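Local atomic coordinates of putative beta-glucosidase (Bifidobacterium adolescentis, PDB entry 5WAB), a protein that belongs to glycoside hydrolase family 3 and acts as a beta-glucosidase, hydrolysing terminal glycosidic linkages in carbohydrate metabolism. Residues Ala566-Thr571 and Ile618-Asp623; Val556-Thr561 and Ala657-Thr662; Val586-Gly591 and Glu601-Arg606; Ala549-Asp554 and Ala580-Gln585. All coordinates share one frame; numbering follows the deposited sequence.

Contact 1: Ala566-Thr571 and Ile618-Asp623; sequences AHVTAT and ITFDLD
Six backbone hydrogen bonds zip these two antiparallel strands together, two each for the pairs Ala566-Leu622, Val568-Phe620 and Ala570-Ile618. The shortest runs from Val568 N to Phe620 O, 2.8 Å, and lies in the carbonyl plane. Its return bond, from Phe620 N to Val568 O at 2.9 Å, has its donor 26° above the plane of the Val568 carbonyl. The bonds of the Ala570-Ile618 pair point nearly along the C=O axes.

Apolar packing is concentrated on the face carrying Val568, Phe620 and Leu622. Val568 has CG1 anti to its backbone N, which leaves CG2 beside that N and 3.7 Å from Leu622 CD1. Val568 CB sits at the edge of the Phe620 ring, and the two CB atoms, Val568 CB and Phe620 CB, are 3.8 Å apart. Beyond the pair, Val584 and Val586 of the facing sheet touch Phe620.

Polar side chains occupy the other face. The His567 ring swings across to the partner strand, with CG anti to the backbone N (chi1 -179°). Its CD2 edge meets Asp621 OD1 in the ring plane at 3.0 Å, while NE2 comes obliquely to Thr619 CB at 3.4 Å. The neighbouring carboxylate would probably stabilise a protonated imidazole. Thr569 and Thr619 lie side by side, pointing the same way, with their CG2 methyls in loose contact.

With strand 551-560 bonded to the far side of 566-571, this is the three-stranded antiparallel sheet of a fibronectin type III-like beta sandwich.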
loop_
_atom_site.group_PDB
_atom_site.type_symbol
_atom_site.label_atom_id
_atom_site.label_comp_id
_atom_site.label_asym_id
_atom_site.label_seq_id
_atom_site.Cartn_x
_atom_site.Cartn_y
_atom_site.Cartn_z
ATOM N N ALA A 566 15.277 21.742 -5.249
ATOM C CA ALA A 566 15.728 22.163 -3.937
ATOM C C ALA A 566 16.296 20.959 -3.200
ATOM O O ALA A 566 16.135 19.809 -3.619
ATOM C CB ALA A 566 14.590 22.806 -3.137
ATOM N N HIS A 567 16.962 21.235 -2.083
ATOM C CA HIS A 567 17.593 20.199 -1.283
ATOM C C HIS A 567 17.360 20.501 0.187
ATOM O O HIS A 567 17.528 21.640 0.629
ATOM C CB HIS A 567 19.095 20.108 -1.580
ATOM C CG HIS A 567 19.800 19.047 -0.798
ATOM N ND1 HIS A 567 20.613 19.335 0.278
ATOM C CD2 HIS A 567 19.802 17.699 -0.922
ATOM C CE1 HIS A 567 21.092 18.210 0.778
ATOM N NE2 HIS A 567 20.614 17.202 0.068
ATOM N N VAL A 568 17.015 19.472 0.953
ATOM C CA VAL A 568 16.639 19.627 2.352
ATOM C C VAL A 568 17.696 18.984 3.229
ATOM O O VAL A 568 18.149 17.868 2.960
ATOM C CB VAL A 568 15.268 19.003 2.643
ATOM C CG1 VAL A 568 14.842 19.354 4.057
ATOM C CG2 VAL A 568 14.263 19.511 1.650
ATOM N N THR A 569 18.071 19.678 4.293
ATOM C CA THR A 569 19.029 19.146 5.245
ATOM C C THR A 569 18.468 19.359 6.641
ATOM O O THR A 569 17.991 20.457 6.942
ATOM C CB THR A 569 20.357 19.871 5.047
ATOM O OG1 THR A 569 20.620 19.909 3.638
ATOM C CG2 THR A 569 21.539 19.156 5.783
ATOM N N ALA A 570 18.504 18.321 7.480
ATOM C CA ALA A 570 17.967 18.408 8.833
ATOM C C ALA A 570 18.676 17.424 9.757
ATOM O O ALA A 570 19.220 16.410 9.314
ATOM C CB ALA A 570 16.464 18.138 8.838
ATOM N N THR A 571 18.628 17.719 11.059
ATOM C CA THR A 571 19.171 16.847 12.097
ATOM C C THR A 571 18.047 16.381 13.013
ATOM O O THR A 571 17.265 17.200 13.510
ATOM C CB THR A 571 20.222 17.558 12.954
ATOM O OG1 THR A 571 21.322 17.979 12.140
ATOM C CG2 THR A 571 20.741 16.604 14.036
ATOM N N ILE A 618 20.192 13.979 8.131
ATOM C CA ILE A 618 19.507 13.340 7.018
ATOM C C ILE A 618 19.217 14.397 5.965
ATOM O O ILE A 618 18.998 15.571 6.281
ATOM C CB ILE A 618 18.205 12.641 7.450
ATOM C CG1 ILE A 618 17.362 13.557 8.320
ATOM C CG2 ILE A 618 18.523 11.370 8.226
ATOM C CD1 ILE A 618 16.006 12.993 8.643
ATOM N N THR A 619 19.205 13.972 4.703
ATOM C CA THR A 619 18.976 14.878 3.589
ATOM C C THR A 619 17.846 14.364 2.708
ATOM O O THR A 619 17.592 13.159 2.632
ATOM C CB THR A 619 20.241 15.080 2.728
ATOM O OG1 THR A 619 20.666 13.820 2.202
ATOM C CG2 THR A 619 21.366 15.690 3.553
ATOM N N PHE A 620 17.183 15.299 2.029
ATOM C CA PHE A 620 16.108 14.990 1.098
ATOM C C PHE A 620 16.357 15.739 -0.202
ATOM O O PHE A 620 16.607 16.946 -0.185
ATOM C CB PHE A 620 14.739 15.392 1.667
ATOM C CG PHE A 620 14.417 14.782 3.014
ATOM C CD1 PHE A 620 13.710 13.593 3.105
ATOM C CD2 PHE A 620 14.795 15.418 4.187
ATOM C CE1 PHE A 620 13.404 13.043 4.340
ATOM C CE2 PHE A 620 14.489 14.874 5.422
ATOM C CZ PHE A 620 13.791 13.686 5.498
ATOM N N ASP A 621 16.306 15.019 -1.321
ATOM C CA ASP A 621 16.306 15.635 -2.640
ATOM C C ASP A 621 14.865 15.893 -3.061
ATOM O O ASP A 621 14.009 15.011 -2.942
ATOM C CB ASP A 621 17.002 14.730 -3.659
ATOM C CG ASP A 621 18.517 14.831 -3.600
ATOM O OD1 ASP A 621 19.038 15.885 -3.176
ATOM O OD2 ASP A 621 19.190 13.852 -3.985
ATOM N N LEU A 622 14.598 17.099 -3.551
ATOM C CA LEU A 622 13.278 17.482 -4.049
ATOM C C LEU A 622 13.429 17.829 -5.525
ATOM O O LEU A 622 13.843 18.941 -5.864
ATOM C CB LEU A 622 12.708 18.655 -3.256
ATOM C CG LEU A 622 12.369 18.395 -1.786
ATOM C CD1 LEU A 622 11.842 19.655 -1.097
ATOM C CD2 LEU A 622 11.357 17.260 -1.680
ATOM N N ASP A 623 13.108 16.881 -6.403
ATOM C CA ASP A 623 13.243 17.128 -7.830
ATOM C C ASP A 623 12.100 18.017 -8.314
ATOM O O ASP A 623 11.258 18.477 -7.535
ATOM C CB ASP A 623 13.282 15.810 -8.603
ATOM C CG ASP A 623 12.038 14.950 -8.382
ATOM O OD1 ASP A 623 11.019 15.451 -7.862
ATOM O OD2 ASP A 623 12.081 13.754 -8.736
#

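Contact 2: Val556-Thr561 and Ala657-Thr662; sequences VNVAKT and AVAVVT
Small aliphatic groups make the first shell, reaching across between two strands that run almost parallel (12°) with their axes 7.3 Å apart at closest approach. Val556 straddles the methyl of Ala657: its CG2 is nearest, 3.7 Å from Ala657 CB, and its CB and CG1 lie only slightly farther off. Val558 splits its two methyls between two partners. CG2, beside the backbone N, meets Ala659 CB at 3.8 Å; CG1, anti to that N, reaches Val661 CG1 at 3.5 Å, the two side chains crossing at about a right angle.

At the end of the row Lys560 stretches out, fully extended from CB to NZ, and gives a hydrogen bond from Lys560 NZ to Thr662 O, 2.6 Å long and in the plane of the carbonyl. Its CE also lies against that oxygen. The ammonium group has a second partner in a salt bridge with Asp664, so the lysine ties itself to the end of the opposite strand through two oxygens, Thr662 O and Asp664 OD1.

Further out, each backbone is held by its own sheet. Asn557 and Ala559 bond to Thr569 and His567, while Ala657, Ala659 and Val661 bond to strand 642-648. Val558 also rests on Val568 and Val646, one from each sheet. Two edge strands from opposed sheets, first and last in the domain, thus run side by side, as strands A and G do in a fibronectin type III-like sandwich.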
loop_
_atom_site.group_PDB
_atom_site.type_symbol
_atom_site.label_atom_id
_atom_site.label_comp_id
_atom_site.label_asym_id
_atom_site.label_seq_id
_atom_site.Cartn_x
_atom_site.Cartn_y
_atom_site.Cartn_z
ATOM N N VAL A 556 17.480 22.520 10.375
ATOM C CA VAL A 556 16.778 22.347 9.108
ATOM C C VAL A 556 17.229 23.437 8.148
ATOM O O VAL A 556 17.157 24.632 8.461
ATOM C CB VAL A 556 15.258 22.376 9.310
ATOM C CG1 VAL A 556 14.549 22.279 7.971
ATOM C CG2 VAL A 556 14.824 21.244 10.221
ATOM N N ASN A 557 17.708 23.031 6.976
ATOM C CA ASN A 557 18.158 23.976 5.961
ATOM C C ASN A 557 17.680 23.492 4.602
ATOM O O ASN A 557 17.939 22.348 4.220
ATOM C CB ASN A 557 19.681 24.128 5.976
ATOM C CG ASN A 557 20.160 25.213 5.041
ATOM O OD1 ASN A 557 20.626 24.936 3.938
ATOM N ND2 ASN A 557 20.045 26.464 5.478
ATOM N N VAL A 558 16.960 24.348 3.889
ATOM C CA VAL A 558 16.479 24.047 2.549
ATOM C C VAL A 558 17.207 24.976 1.589
ATOM O O VAL A 558 17.230 26.196 1.796
ATOM C CB VAL A 558 14.950 24.207 2.453
ATOM C CG1 VAL A 558 14.453 23.810 1.075
ATOM C CG2 VAL A 558 14.260 23.382 3.536
ATOM N N ALA A 559 17.815 24.404 0.553
ATOM C CA ALA A 559 18.607 25.170 -0.396
ATOM C C ALA A 559 18.166 24.836 -1.814
ATOM O O ALA A 559 17.912 23.674 -2.145
ATOM C CB ALA A 559 20.104 24.891 -0.227
ATOM N N LYS A 560 18.070 25.869 -2.644
ATOM C CA LYS A 560 17.751 25.689 -4.052
ATOM C C LYS A 560 18.963 25.131 -4.788
ATOM O O LYS A 560 20.088 25.595 -4.585
ATOM C CB LYS A 560 17.302 27.026 -4.641
ATOM C CG LYS A 560 16.729 26.989 -6.041
ATOM C CD LYS A 560 16.209 28.381 -6.401
ATOM C CE LYS A 560 15.586 28.434 -7.784
ATOM N NZ LYS A 560 15.049 29.781 -8.101
ATOM N N THR A 561 18.745 24.104 -5.611
ATOM C CA THR A 561 19.828 23.440 -6.333
ATOM C C THR A 561 19.698 23.543 -7.848
ATOM O O THR A 561 20.472 22.905 -8.572
ATOM C CB THR A 561 19.928 21.970 -5.915
ATOM O OG1 THR A 561 18.682 21.309 -6.176
ATOM C CG2 THR A 561 20.287 21.858 -4.444
ATOM N N ALA A 657 9.808 22.394 11.399
ATOM C CA ALA A 657 10.430 23.573 10.820
ATOM C C ALA A 657 9.951 23.720 9.388
ATOM O O ALA A 657 9.578 22.739 8.742
ATOM C CB ALA A 657 11.956 23.492 10.869
ATOM N N VAL A 658 9.946 24.960 8.904
ATOM C CA VAL A 658 9.572 25.260 7.530
ATOM C C VAL A 658 10.598 26.223 6.952
ATOM O O VAL A 658 11.343 26.886 7.676
ATOM C CB VAL A 658 8.148 25.849 7.410
ATOM C CG1 VAL A 658 7.117 24.871 7.946
ATOM C CG2 VAL A 658 8.059 27.183 8.134
ATOM N N ALA A 659 10.645 26.269 5.624
ATOM C CA ALA A 659 11.514 27.186 4.904
ATOM C C ALA A 659 10.932 27.392 3.517
ATOM O O ALA A 659 10.375 26.462 2.931
ATOM C CB ALA A 659 12.949 26.659 4.817
ATOM N N VAL A 660 11.063 28.608 3.001
ATOM C CA VAL A 660 10.461 28.994 1.732
ATOM C C VAL A 660 11.535 28.986 0.655
ATOM O O VAL A 660 12.629 29.530 0.849
ATOM C CB VAL A 660 9.792 30.375 1.836
ATOM C CG1 VAL A 660 9.266 30.823 0.478
ATOM C CG2 VAL A 660 8.676 30.346 2.867
ATOM N N VAL A 661 11.235 28.348 -0.473
ATOM C CA VAL A 661 12.082 28.417 -1.654
ATOM C C VAL A 661 11.272 29.018 -2.791
ATOM O O VAL A 661 10.055 28.826 -2.889
ATOM C CB VAL A 661 12.652 27.039 -2.048
ATOM C CG1 VAL A 661 13.531 26.525 -0.947
ATOM C CG2 VAL A 661 11.533 26.052 -2.329
ATOM N N THR A 662 11.960 29.762 -3.648
ATOM C CA THR A 662 11.358 30.405 -4.809
ATOM C C THR A 662 11.910 29.746 -6.071
ATOM O O THR A 662 13.124 29.745 -6.296
ATOM C CB THR A 662 11.650 31.904 -4.801
ATOM O OG1 THR A 662 11.218 32.463 -3.554
ATOM C CG2 THR A 662 10.911 32.599 -5.938
#

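Contact 3: Val586-Gly591 and Glu601-Arg606; sequences VYVAPG and ELKGFR
Tyr587 leaves its strand with CG anti to the carbonyl carbon (chi1 -63°), and its ring lies along the partner strand. Tyr587 CB starts 3.7 Å from Glu601 O, the carbonyl that accepts the hydrogen bond from Val588 N. One step out, Tyr587 CD2 lies 3.5 Å from Leu602 N, an amide bonded to the hydroxyl of Tyr528. CE2 then meets Leu602 CB, and Tyr587 CZ comes within 3.9 Å of Leu602 CD1. That methyl sits over one face of the ring in a CH-pi contact, 4.1 Å from Leu602 CD1 to the Tyr587 centroid and 18° off the normal. At the tip, the hydroxyl is hydrogen-bonded to Gln585, while His600 stacks on the ring. An alanine here removes the ring over which Leu602 CD1 sits and the hydroxyl bound to Gln585, and would probably loosen the packing on this face of the sheet.

The strands form the antiparallel C-C' hairpin of the fibronectin type III-like domain, and a classic beta bulge interrupts it where Lys603 and Gly604 both face Val586. Val586 O takes a straight bond from Lys603 N (2.9 Å, 175° at the hydrogen) and only a weak one from Gly604 N. Val586 N gives its own bond to Gly604 O. Leu602 also touches Tyr130 on helix 129-144, in the barrel-domain part of the chain. On the opposite face of the hairpin, the bent chain of Lys603 lays CG 3.8 Å from Val588 CG2.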
loop_
_atom_site.group_PDB
_atom_site.type_symbol
_atom_site.label_atom_id
_atom_site.label_comp_id
_atom_site.label_asym_id
_atom_site.label_seq_id
_atom_site.Cartn_x
_atom_site.Cartn_y
_atom_site.Cartn_z
ATOM N N VAL A 586 8.761 15.039 4.884
ATOM C CA VAL A 586 8.900 16.302 4.171
ATOM C C VAL A 586 7.656 16.504 3.321
ATOM O O VAL A 586 7.280 15.620 2.542
ATOM C CB VAL A 586 10.169 16.338 3.297
ATOM C CG1 VAL A 586 10.202 17.613 2.460
ATOM C CG2 VAL A 586 11.413 16.228 4.161
ATOM N N TYR A 587 7.008 17.654 3.491
ATOM C CA TYR A 587 5.852 18.049 2.703
ATOM C C TYR A 587 6.178 19.305 1.908
ATOM O O TYR A 587 7.014 20.115 2.317
ATOM C CB TYR A 587 4.629 18.298 3.604
ATOM C CG TYR A 587 4.159 17.069 4.348
ATOM C CD1 TYR A 587 4.786 16.653 5.513
ATOM C CD2 TYR A 587 3.074 16.335 3.893
ATOM C CE1 TYR A 587 4.360 15.533 6.189
ATOM C CE2 TYR A 587 2.642 15.216 4.563
ATOM C CZ TYR A 587 3.289 14.818 5.710
ATOM O OH TYR A 587 2.855 13.699 6.378
ATOM N N VAL A 588 5.532 19.461 0.758
ATOM C CA VAL A 588 5.674 20.662 -0.056
ATOM C C VAL A 588 4.347 21.402 -0.029
ATOM O O VAL A 588 3.316 20.856 -0.442
ATOM C CB VAL A 588 6.102 20.340 -1.496
ATOM C CG1 VAL A 588 5.938 21.565 -2.382
ATOM C CG2 VAL A 588 7.549 19.861 -1.516
ATOM N N ALA A 589 4.374 22.644 0.455
ATOM C CA ALA A 589 3.179 23.479 0.543
ATOM C C ALA A 589 3.271 24.582 -0.502
ATOM O O ALA A 589 3.955 25.594 -0.281
ATOM C CB ALA A 589 3.022 24.077 1.945
ATOM N N PRO A 590 2.607 24.440 -1.642
ATOM C CA PRO A 590 2.743 25.427 -2.712
ATOM C C PRO A 590 1.855 26.636 -2.483
ATOM O O PRO A 590 0.832 26.579 -1.797
ATOM C CB PRO A 590 2.302 24.652 -3.956
ATOM C CG PRO A 590 1.291 23.687 -3.420
ATOM C CD PRO A 590 1.756 23.305 -2.039
ATOM N N GLY A 591 2.271 27.748 -3.082
ATOM C CA GLY A 591 1.458 28.941 -3.075
ATOM C C GLY A 591 0.295 28.847 -4.038
ATOM O O GLY A 591 0.065 27.828 -4.688
ATOM N N GLU A 601 1.609 18.225 0.252
ATOM C CA GLU A 601 1.682 16.842 -0.200
ATOM C C GLU A 601 3.010 16.239 0.229
ATOM O O GLU A 601 4.040 16.918 0.208
ATOM C CB GLU A 601 1.528 16.741 -1.724
ATOM C CG GLU A 601 0.161 17.162 -2.253
ATOM C CD GLU A 601 0.012 16.919 -3.745
ATOM O OE1 GLU A 601 0.556 15.904 -4.232
ATOM O OE2 GLU A 601 -0.669 17.727 -4.421
ATOM N N LEU A 602 2.981 14.968 0.629
ATOM C CA LEU A 602 4.203 14.286 1.040
ATOM C C LEU A 602 5.139 14.106 -0.150
ATOM O O LEU A 602 4.746 13.548 -1.180
ATOM C CB LEU A 602 3.873 12.927 1.653
ATOM C CG LEU A 602 5.113 12.156 2.102
ATOM C CD1 LEU A 602 5.613 12.699 3.436
ATOM C CD2 LEU A 602 4.827 10.682 2.185
ATOM N N LYS A 603 6.394 14.552 0.001
ATOM C CA LYS A 603 7.382 14.465 -1.071
ATOM C C LYS A 603 8.705 13.849 -0.624
ATOM O O LYS A 603 9.686 13.913 -1.373
ATOM C CB LYS A 603 7.635 15.842 -1.696
ATOM C CG LYS A 603 6.439 16.387 -2.473
ATOM C CD LYS A 603 6.047 15.465 -3.629
ATOM C CE LYS A 603 4.898 16.051 -4.436
ATOM N NZ LYS A 603 4.548 15.203 -5.613
ATOM N N GLY A 604 8.763 13.261 0.568
ATOM C CA GLY A 604 9.962 12.578 1.015
ATOM C C GLY A 604 9.880 12.120 2.456
ATOM O O GLY A 604 9.135 12.706 3.250
ATOM N N PHE A 605 10.614 11.062 2.803
ATOM C CA PHE A 605 10.639 10.587 4.179
ATOM C C PHE A 605 11.883 9.746 4.405
ATOM O O PHE A 605 12.479 9.214 3.461
ATOM C CB PHE A 605 9.365 9.803 4.540
ATOM C CG PHE A 605 9.146 8.558 3.716
ATOM C CD1 PHE A 605 9.691 7.349 4.107
ATOM C CD2 PHE A 605 8.370 8.600 2.565
ATOM C CE1 PHE A 605 9.483 6.203 3.350
ATOM C CE2 PHE A 605 8.157 7.459 1.814
ATOM C CZ PHE A 605 8.713 6.261 2.208
ATOM N N ARG A 606 12.279 9.665 5.676
ATOM C CA ARG A 606 13.445 8.890 6.082
ATOM C C ARG A 606 13.230 8.380 7.499
ATOM O O ARG A 606 12.957 9.169 8.408
ATOM C CB ARG A 606 14.721 9.729 6.018
ATOM C CG ARG A 606 15.944 8.895 6.303
ATOM C CD ARG A 606 16.053 7.667 5.368
ATOM N NE ARG A 606 17.302 6.947 5.601
ATOM C CZ ARG A 606 17.591 5.755 5.077
ATOM N NH1 ARG A 606 16.711 5.142 4.289
ATOM N NH2 ARG A 606 18.751 5.156 5.347
#

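Contact 4: Ala549-Asp554 and Ala580-Gln585; sequences ATFAID and AAETVQ
Strands 551-554 and 580-585 belong to different sheets and cross at -37°, with 9.3 Å between their axes at closest approach, so the strands meet through side chains, not through paired backbones. They are strands A and C of the fibronectin type III-like sandwich, meeting across its interior near one end.

Phe551 carries the contact. Its ring lies flat over the start of the Glu582 side chain: Glu582 CB stands 3.6 Å from the Phe551 centroid, 8° off the normal, in a CH-pi contact. In the ring plane, the CZ edge points at the backbone of the other strand, with Phe551 CZ 3.4 Å from Ala580 O. Glu582 goes out with CG anti to the backbone N and then bends, bringing Glu582 OE1 to 3.4 Å from Phe551 CD1. The two side chains slide past each other in opposite directions. An alanine in place of Phe551 takes away the ring that lies over the stem of Glu582, and would probably weaken the join between the sheets.

The rest is smaller. Ala549 CB and Ala580 CB meet at 3.6 Å, where the backbones come nearest. Farther along, Ile553 CD1 and Val584 CG2 touch tip to tip at 4.2 Å. The carboxylate of Glu582, buried, is fixed by a salt bridge from OE2 to Lys493 and by the neighbouring amide: Thr583 N binds Glu582 OE2 at 2.9 Å, on its anti lone pair.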
loop_
_atom_site.group_PDB
_atom_site.type_symbol
_atom_site.label_atom_id
_atom_site.label_comp_id
_atom_site.label_asym_id
_atom_site.label_seq_id
_atom_site.Cartn_x
_atom_site.Cartn_y
_atom_site.Cartn_z
ATOM N N ALA A 549 10.210 6.791 22.878
ATOM C CA ALA A 549 11.279 7.776 22.952
ATOM C C ALA A 549 10.766 9.156 22.566
ATOM O O ALA A 549 9.642 9.321 22.089
ATOM C CB ALA A 549 12.447 7.376 22.043
ATOM N N THR A 550 11.614 10.158 22.774
ATOM C CA THR A 550 11.339 11.522 22.351
ATOM C C THR A 550 12.414 11.967 21.370
ATOM O O THR A 550 13.576 11.562 21.476
ATOM C CB THR A 550 11.280 12.496 23.544
ATOM O OG1 THR A 550 12.528 12.483 24.249
ATOM C CG2 THR A 550 10.159 12.113 24.493
ATOM N N PHE A 551 12.015 12.792 20.404
ATOM C CA PHE A 551 12.918 13.246 19.358
ATOM C C PHE A 551 12.765 14.747 19.155
ATOM O O PHE A 551 11.715 15.327 19.440
ATOM C CB PHE A 551 12.667 12.487 18.039
ATOM C CG PHE A 551 12.877 11.001 18.152
ATOM C CD1 PHE A 551 11.853 10.175 18.595
ATOM C CD2 PHE A 551 14.102 10.433 17.844
ATOM C CE1 PHE A 551 12.042 8.811 18.718
ATOM C CE2 PHE A 551 14.298 9.064 17.962
ATOM C CZ PHE A 551 13.266 8.253 18.402
ATOM N N ALA A 552 13.830 15.365 18.656
ATOM C CA ALA A 552 13.852 16.789 18.361
ATOM C C ALA A 552 14.509 16.998 17.008
ATOM O O ALA A 552 15.492 16.327 16.679
ATOM C CB ALA A 552 14.603 17.579 19.439
ATOM N N ILE A 553 13.963 17.925 16.228
ATOM C CA ILE A 553 14.472 18.250 14.902
ATOM C C ILE A 553 14.985 19.683 14.912
ATOM O O ILE A 553 14.263 20.605 15.310
ATOM C CB ILE A 553 13.395 18.056 13.820
ATOM C CG1 ILE A 553 12.996 16.585 13.740
ATOM C CG2 ILE A 553 13.889 18.541 12.473
ATOM C CD1 ILE A 553 11.879 16.322 12.773
ATOM N N ASP A 554 16.231 19.866 14.484
ATOM C CA ASP A 554 16.794 21.198 14.332
ATOM C C ASP A 554 17.774 21.170 13.168
ATOM O O ASP A 554 17.918 20.157 12.480
ATOM C CB ASP A 554 17.453 21.671 15.635
ATOM C CG ASP A 554 18.505 20.700 16.151
ATOM O OD1 ASP A 554 18.806 19.702 15.458
ATOM O OD2 ASP A 554 19.042 20.948 17.258
ATOM N N ALA A 580 14.993 4.090 19.944
ATOM C CA ALA A 580 13.792 3.989 19.123
ATOM C C ALA A 580 14.041 4.669 17.784
ATOM O O ALA A 580 15.011 5.409 17.611
ATOM C CB ALA A 580 12.579 4.603 19.829
ATOM N N ALA A 581 13.134 4.419 16.840
ATOM C CA ALA A 581 13.224 4.968 15.497
ATOM C C ALA A 581 12.219 6.097 15.305
ATOM O O ALA A 581 11.110 6.068 15.844
ATOM C CB ALA A 581 12.984 3.883 14.444
ATOM N N GLU A 582 12.611 7.080 14.498
ATOM C CA GLU A 582 11.763 8.210 14.145
ATOM C C GLU A 582 11.713 8.339 12.632
ATOM O O GLU A 582 12.718 8.124 11.951
ATOM C CB GLU A 582 12.295 9.510 14.773
ATOM C CG GLU A 582 11.528 10.778 14.416
ATOM C CD GLU A 582 10.104 10.776 14.928
ATOM O OE1 GLU A 582 9.870 11.297 16.041
ATOM O OE2 GLU A 582 9.221 10.241 14.224
ATOM N N THR A 583 10.544 8.683 12.106
ATOM C CA THR A 583 10.359 8.831 10.669
ATOM C C THR A 583 10.116 10.302 10.358
ATOM O O THR A 583 9.017 10.818 10.587
ATOM C CB THR A 583 9.207 7.964 10.172
ATOM O OG1 THR A 583 9.516 6.589 10.421
ATOM C CG2 THR A 583 8.996 8.169 8.676
ATOM N N VAL A 584 11.136 10.963 9.816
ATOM C CA VAL A 584 11.034 12.366 9.435
ATOM C C VAL A 584 10.335 12.459 8.088
ATOM O O VAL A 584 10.613 11.677 7.171
ATOM C CB VAL A 584 12.428 13.016 9.387
ATOM C CG1 VAL A 584 12.330 14.474 8.952
ATOM C CG2 VAL A 584 13.113 12.903 10.743
ATOM N N GLN A 585 9.423 13.420 7.963
ATOM C CA GLN A 585 8.578 13.555 6.787
ATOM C C GLN A 585 8.726 14.955 6.210
ATOM O O GLN A 585 8.809 15.936 6.953
ATOM C CB GLN A 585 7.103 13.263 7.134
ATOM C CG GLN A 585 6.923 11.962 7.917
ATOM C CD GLN A 585 5.533 11.779 8.498
ATOM O OE1 GLN A 585 4.555 12.335 8.001
ATOM N NE2 GLN A 585 5.443 10.983 9.559
#

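Overall arrangement
All four contacts lie in one beta sandwich. Contact 1 pairs strands inside the three-stranded sheet and contact 3 inside the four-stranded one, whereas contacts 2 and 4 span the gap between them. Contacts 1 and 3, with centres about 11 Å apart, press together through Phe620 CD2 and Val586 CG2, 3.5 Å apart. Contact 1 also meets contact 4 where Ile618 CD1 packs on Val584 CG2 at 3.6 Å. Strand 551-560 serves both bridging contacts, whose centres are about 20 Å apart. Contacts 3 and 4 share strand 580-590, and contact 2 lies about 9 Å, centre to centre, from contact 1.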